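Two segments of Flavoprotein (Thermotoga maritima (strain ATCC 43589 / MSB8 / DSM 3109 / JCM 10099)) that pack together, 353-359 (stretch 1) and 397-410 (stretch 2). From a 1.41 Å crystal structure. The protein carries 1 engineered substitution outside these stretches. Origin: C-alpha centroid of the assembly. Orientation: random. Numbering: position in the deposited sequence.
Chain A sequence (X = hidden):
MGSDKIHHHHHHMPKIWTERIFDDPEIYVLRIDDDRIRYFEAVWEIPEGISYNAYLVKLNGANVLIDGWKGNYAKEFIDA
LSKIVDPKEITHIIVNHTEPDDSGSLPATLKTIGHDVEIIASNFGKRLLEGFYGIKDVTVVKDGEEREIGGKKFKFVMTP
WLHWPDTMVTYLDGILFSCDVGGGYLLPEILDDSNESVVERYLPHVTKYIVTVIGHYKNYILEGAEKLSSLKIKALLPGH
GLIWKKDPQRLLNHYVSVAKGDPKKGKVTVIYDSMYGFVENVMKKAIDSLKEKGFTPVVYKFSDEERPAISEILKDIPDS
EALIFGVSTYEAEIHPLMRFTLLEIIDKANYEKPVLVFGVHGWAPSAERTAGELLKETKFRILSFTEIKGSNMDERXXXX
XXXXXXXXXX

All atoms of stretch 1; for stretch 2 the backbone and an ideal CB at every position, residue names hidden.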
# COMPACT_ATOMS: atom_id res chain seq x y z
N LYS A 353 7.60 -16.53 -16.35
CA LYS A 353 6.80 -17.59 -15.76
C LYS A 353 5.38 -17.51 -16.29
O LYS A 353 4.89 -16.42 -16.60
CB LYS A 353 6.75 -17.48 -14.23
CG LYS A 353 8.11 -17.70 -13.56
CD LYS A 353 8.13 -17.38 -12.09
CE LYS A 353 9.52 -17.55 -11.47
NZ LYS A 353 9.87 -18.98 -11.35
N PRO A 354 4.70 -18.64 -16.40
CA PRO A 354 3.30 -18.60 -16.84
C PRO A 354 2.38 -18.06 -15.76
O PRO A 354 2.61 -18.21 -14.56
CB PRO A 354 2.98 -20.07 -17.13
CG PRO A 354 3.99 -20.84 -16.38
CD PRO A 354 5.20 -20.01 -16.24
N VAL A 355 1.29 -17.44 -16.23
CA VAL A 355 0.31 -16.79 -15.37
C VAL A 355 -1.09 -17.12 -15.87
O VAL A 355 -1.32 -17.20 -17.08
CB VAL A 355 0.52 -15.26 -15.36
CG1 VAL A 355 -0.57 -14.51 -14.62
CG2 VAL A 355 1.91 -14.93 -14.79
N LEU A 356 -2.02 -17.29 -14.94
CA LEU A 356 -3.45 -17.27 -15.23
C LEU A 356 -4.04 -16.00 -14.64
O LEU A 356 -3.70 -15.63 -13.51
CB LEU A 356 -4.19 -18.44 -14.58
CG LEU A 356 -3.82 -19.85 -15.03
CD1 LEU A 356 -4.60 -20.88 -14.22
CD2 LEU A 356 -4.06 -20.02 -16.53
N VAL A 357 -4.95 -15.37 -15.38
CA VAL A 357 -5.67 -14.20 -14.90
C VAL A 357 -7.15 -14.54 -14.85
O VAL A 357 -7.71 -15.05 -15.82
CB VAL A 357 -5.43 -12.96 -15.78
CG1 VAL A 357 -6.28 -11.76 -15.26
CG2 VAL A 357 -3.95 -12.60 -15.80
N PHE A 358 -7.75 -14.32 -13.69
CA PHE A 358 -9.20 -14.34 -13.50
C PHE A 358 -9.61 -12.91 -13.18
O PHE A 358 -9.02 -12.27 -12.31
CB PHE A 358 -9.59 -15.25 -12.32
CG PHE A 358 -9.29 -16.72 -12.53
CD1 PHE A 358 -8.01 -17.21 -12.41
CD2 PHE A 358 -10.31 -17.61 -12.79
CE1 PHE A 358 -7.76 -18.57 -12.59
CE2 PHE A 358 -10.06 -18.96 -12.97
CZ PHE A 358 -8.78 -19.45 -12.87
N GLY A 359 -10.62 -12.41 -13.86
CA GLY A 359 -11.00 -11.02 -13.64
C GLY A 359 -12.48 -10.80 -13.84
O GLY A 359 -13.11 -11.44 -14.69
N UNK A 397 -15.11 -23.56 -16.58
CA UNK A 397 -14.10 -22.63 -17.07
C UNK A 397 -12.93 -22.51 -16.10
O UNK A 397 -11.80 -22.26 -16.53
CB UNK A 397 -14.72 -21.25 -17.31
N UNK A 398 -13.19 -22.66 -14.80
CA UNK A 398 -12.10 -22.64 -13.83
C UNK A 398 -11.22 -23.87 -14.02
O UNK A 398 -9.99 -23.78 -14.07
CB UNK A 398 -12.64 -22.58 -12.40
N UNK A 399 -11.85 -25.03 -14.13
CA UNK A 399 -11.10 -26.27 -14.33
C UNK A 399 -10.30 -26.22 -15.63
O UNK A 399 -9.17 -26.72 -15.68
CB UNK A 399 -12.05 -27.47 -14.34
N UNK A 400 -10.88 -25.64 -16.69
CA UNK A 400 -10.16 -25.52 -17.95
C UNK A 400 -8.88 -24.71 -17.78
O UNK A 400 -7.83 -25.05 -18.33
CB UNK A 400 -11.05 -24.88 -19.01
N UNK A 401 -8.96 -23.62 -17.01
CA UNK A 401 -7.79 -22.77 -16.84
C UNK A 401 -6.71 -23.50 -16.07
O UNK A 401 -5.53 -23.45 -16.43
CB UNK A 401 -8.16 -21.47 -16.12
N UNK A 402 -7.09 -24.16 -14.98
CA UNK A 402 -6.10 -24.90 -14.20
C UNK A 402 -5.50 -26.04 -15.03
O UNK A 402 -4.30 -26.31 -14.96
CB UNK A 402 -6.73 -25.45 -12.92
N UNK A 403 -6.33 -26.72 -15.83
CA UNK A 403 -5.80 -27.77 -16.71
C UNK A 403 -4.83 -27.20 -17.73
O UNK A 403 -3.82 -27.84 -18.06
CB UNK A 403 -6.94 -28.49 -17.43
N UNK A 404 -5.11 -26.01 -18.26
CA UNK A 404 -4.19 -25.37 -19.20
C UNK A 404 -2.85 -25.11 -18.54
O UNK A 404 -1.79 -25.36 -19.13
CB UNK A 404 -4.78 -24.06 -19.73
N UNK A 405 -2.88 -24.63 -17.29
CA UNK A 405 -1.65 -24.39 -16.54
C UNK A 405 -0.88 -25.69 -16.31
O UNK A 405 0.35 -25.73 -16.47
CB UNK A 405 -1.97 -23.72 -15.20
N UNK A 406 -1.58 -26.76 -15.94
CA UNK A 406 -0.93 -28.05 -15.72
C UNK A 406 -0.26 -28.55 -17.00
O UNK A 406 0.86 -29.09 -16.96
CB UNK A 406 -1.95 -29.08 -15.22
N UNK A 407 -0.92 -28.38 -18.14
CA UNK A 407 -0.33 -28.75 -19.42
C UNK A 407 0.96 -27.98 -19.68
O UNK A 407 1.95 -28.55 -20.16
CB UNK A 407 -1.33 -28.50 -20.55
N UNK A 408 0.97 -26.69 -19.35
CA UNK A 408 2.15 -25.87 -19.58
C UNK A 408 3.29 -26.27 -18.66
O UNK A 408 4.45 -26.29 -19.07
CB UNK A 408 1.81 -24.39 -19.39
N UNK A 409 2.99 -26.59 -17.40
CA UNK A 409 4.02 -26.86 -16.41
C UNK A 409 4.48 -28.31 -16.39
O UNK A 409 5.59 -28.58 -15.91
CB UNK A 409 3.51 -26.47 -15.02
N UNK A 410 3.68 -29.23 -16.95
CA UNK A 410 3.83 -30.69 -16.83
C UNK A 410 3.50 -31.17 -15.41
O UNK A 410 3.30 -32.36 -15.17
OXT UNK A 410 3.37 -30.33 -14.48
CB UNK A 410 5.25 -31.11 -17.20

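Strand 354-359 and helix 397-409 run nearly antiparallel, at 174°, with axes 9.3 Å apart at closest approach. Along the strand, Pro-354, Leu-356 and Phe-358 point their CA-to-CB bonds toward the helix, offering an apolar ridge without charge or side-chain donor, so the helix positions facing it should favour hydrocarbon.

Position 397 is helical (phi/psi -68/-32), and its ideal CB has nothing of stretch 1 within 5.5 Å, so a long polar chain is as suitable as any. It is Lys-397, whose end leads away from the strand; its NZ makes a long salt bridge of 3.8 Å to OE1 of the residue at 400.

At 398 the CB points sideways, 4.5 Å from Phe-358 CE2. A branched or medium apolar chain could flank the ring. Ile-398 does so, with CG2 4.2 Å from Phe-358 CE2, an approach that is oblique to the ring.

Positions 399 and 400 have open space around their CBs on the stretch 1 side, and polar residues fit. They are Glu-399 and Glu-400, the latter being the partner of Lys-397.

The backbones come close at 401. The ideal CB points toward the strand and already sits 3.9 Å from Phe-358 CZ and 4.1 Å from Leu-356 CD1. A small residue is the simplest choice, and Ala-401 fills the site with its methyl alone. Ala-401 CA lies 7.2 Å from Leu-356 CA. Its carbonyl O is 3.5 Å from Leu-356 CD1, so main chain also forms part of the contact surface.

At 402 the CB points sideways, 5.2 Å from Leu-356 CD1, leaving room for a medium-sized apolar chain such as leucine, isoleucine or methionine. In Ile-402, chi1 and chi2 are both m, and the end comes nearer: CD1 reaches 3.7 Å from Leu-356 CD1 and lies at the edge of the Phe-358 ring, 4.4 Å from CZ.

At 403 the CB points away, so many residues, polar ones included, would suit; Ser-403 OG donates to Glu-399 O at 3.0 Å. At 404 the CB points toward the strand but stays 5.2 Å from Leu-356 CD2, so many side chains are possible. Leu-404 adds little, its CD2 staying 4.9 Å from Leu-356 CD2.

The CB at 405 points toward the strand, 4.0 Å from Leu-356 CD1, with Pro-354 farther along. An aliphatic chain could touch both. Leu-405 (t, p) does: CB packs on Leu-356 CD1 at 4.0 Å, while CD1 lies 4.2 Å from Pro-354 CB.

Positions 406 and 407 are out of reach, suiting polar residues, and are Lys-406 and Lys-407. At 408 the CB is 5.0 Å from Pro-354 CB, so a chain with an aliphatic stem would suit; Glu-408 places CG 4.1 Å from Pro-354 CB.

At 409 the CB points sideways with no stretch 1 atom within 5.5 Å, so contact requires length. Leu-409 (m, t) supplies it, CD2 coming 3.8 Å from Pro-354 CG. Position 410, the C-terminus, is out of reach, leaving the choice open, polar residues included; it is Glu-410, whose OXT forms a long salt bridge with Lys-406 NZ (3.6 Å).

Stretch 2 397-410: KIEEAISLLKKELE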
# COMPACT_ATOMS: atom_id res chain seq x y z
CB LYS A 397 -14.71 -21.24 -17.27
CG LYS A 397 -15.59 -21.13 -18.51
CD LYS A 397 -14.76 -20.84 -19.75
CE LYS A 397 -15.62 -20.71 -21.00
NZ LYS A 397 -16.13 -22.02 -21.48
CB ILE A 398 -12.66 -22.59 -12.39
CG1 ILE A 398 -13.62 -21.40 -12.21
CG2 ILE A 398 -11.47 -22.57 -11.39
CD1 ILE A 398 -14.27 -21.34 -10.83
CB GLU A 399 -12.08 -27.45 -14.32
CG GLU A 399 -12.23 -28.09 -12.94
CD GLU A 399 -10.99 -28.88 -12.52
OE1 GLU A 399 -10.64 -28.87 -11.32
OE2 GLU A 399 -10.37 -29.51 -13.41
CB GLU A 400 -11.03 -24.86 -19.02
CG GLU A 400 -12.05 -25.76 -19.66
CD GLU A 400 -12.94 -25.04 -20.65
OE1 GLU A 400 -12.88 -23.79 -20.74
OE2 GLU A 400 -13.72 -25.74 -21.34
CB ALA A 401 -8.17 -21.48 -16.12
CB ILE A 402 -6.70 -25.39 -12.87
CG1 ILE A 402 -7.33 -24.24 -12.08
CG2 ILE A 402 -5.62 -26.08 -12.04
CD1 ILE A 402 -6.47 -23.03 -11.90
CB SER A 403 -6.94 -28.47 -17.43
OG SER A 403 -7.74 -29.21 -16.52
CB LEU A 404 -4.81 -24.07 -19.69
CG LEU A 404 -4.10 -23.31 -20.81
CD1 LEU A 404 -4.12 -24.14 -22.08
CD2 LEU A 404 -4.76 -21.95 -21.02
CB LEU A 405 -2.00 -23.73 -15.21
CG LEU A 405 -0.79 -23.40 -14.34
CD1 LEU A 405 0.14 -22.43 -15.07
CD2 LEU A 405 -1.22 -22.83 -13.02
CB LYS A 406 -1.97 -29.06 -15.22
CG LYS A 406 -1.47 -30.49 -15.02
CD LYS A 406 -0.54 -30.56 -13.84
CE LYS A 406 -0.13 -31.99 -13.51
NZ LYS A 406 0.85 -31.95 -12.41
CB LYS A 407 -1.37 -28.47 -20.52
CG LYS A 407 -0.93 -28.78 -21.91
CD LYS A 407 -2.05 -28.49 -22.89
CE LYS A 407 -1.75 -29.02 -24.27
NZ LYS A 407 -1.72 -30.53 -24.32
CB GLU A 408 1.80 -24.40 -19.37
CG GLU A 408 2.96 -23.43 -19.54
CD GLU A 408 3.28 -23.15 -21.00
OE1 GLU A 408 2.54 -23.64 -21.88
OE2 GLU A 408 4.26 -22.42 -21.25
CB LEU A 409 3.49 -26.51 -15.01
CG LEU A 409 3.26 -25.02 -14.73
CD1 LEU A 409 2.66 -24.83 -13.35
CD2 LEU A 409 4.55 -24.25 -14.88
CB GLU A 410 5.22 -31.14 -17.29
CG GLU A 410 5.49 -30.71 -18.69
CD GLU A 410 6.82 -31.23 -19.24
OE1 GLU A 410 7.10 -30.99 -20.43
OE2 GLU A 410 7.58 -31.89 -18.51
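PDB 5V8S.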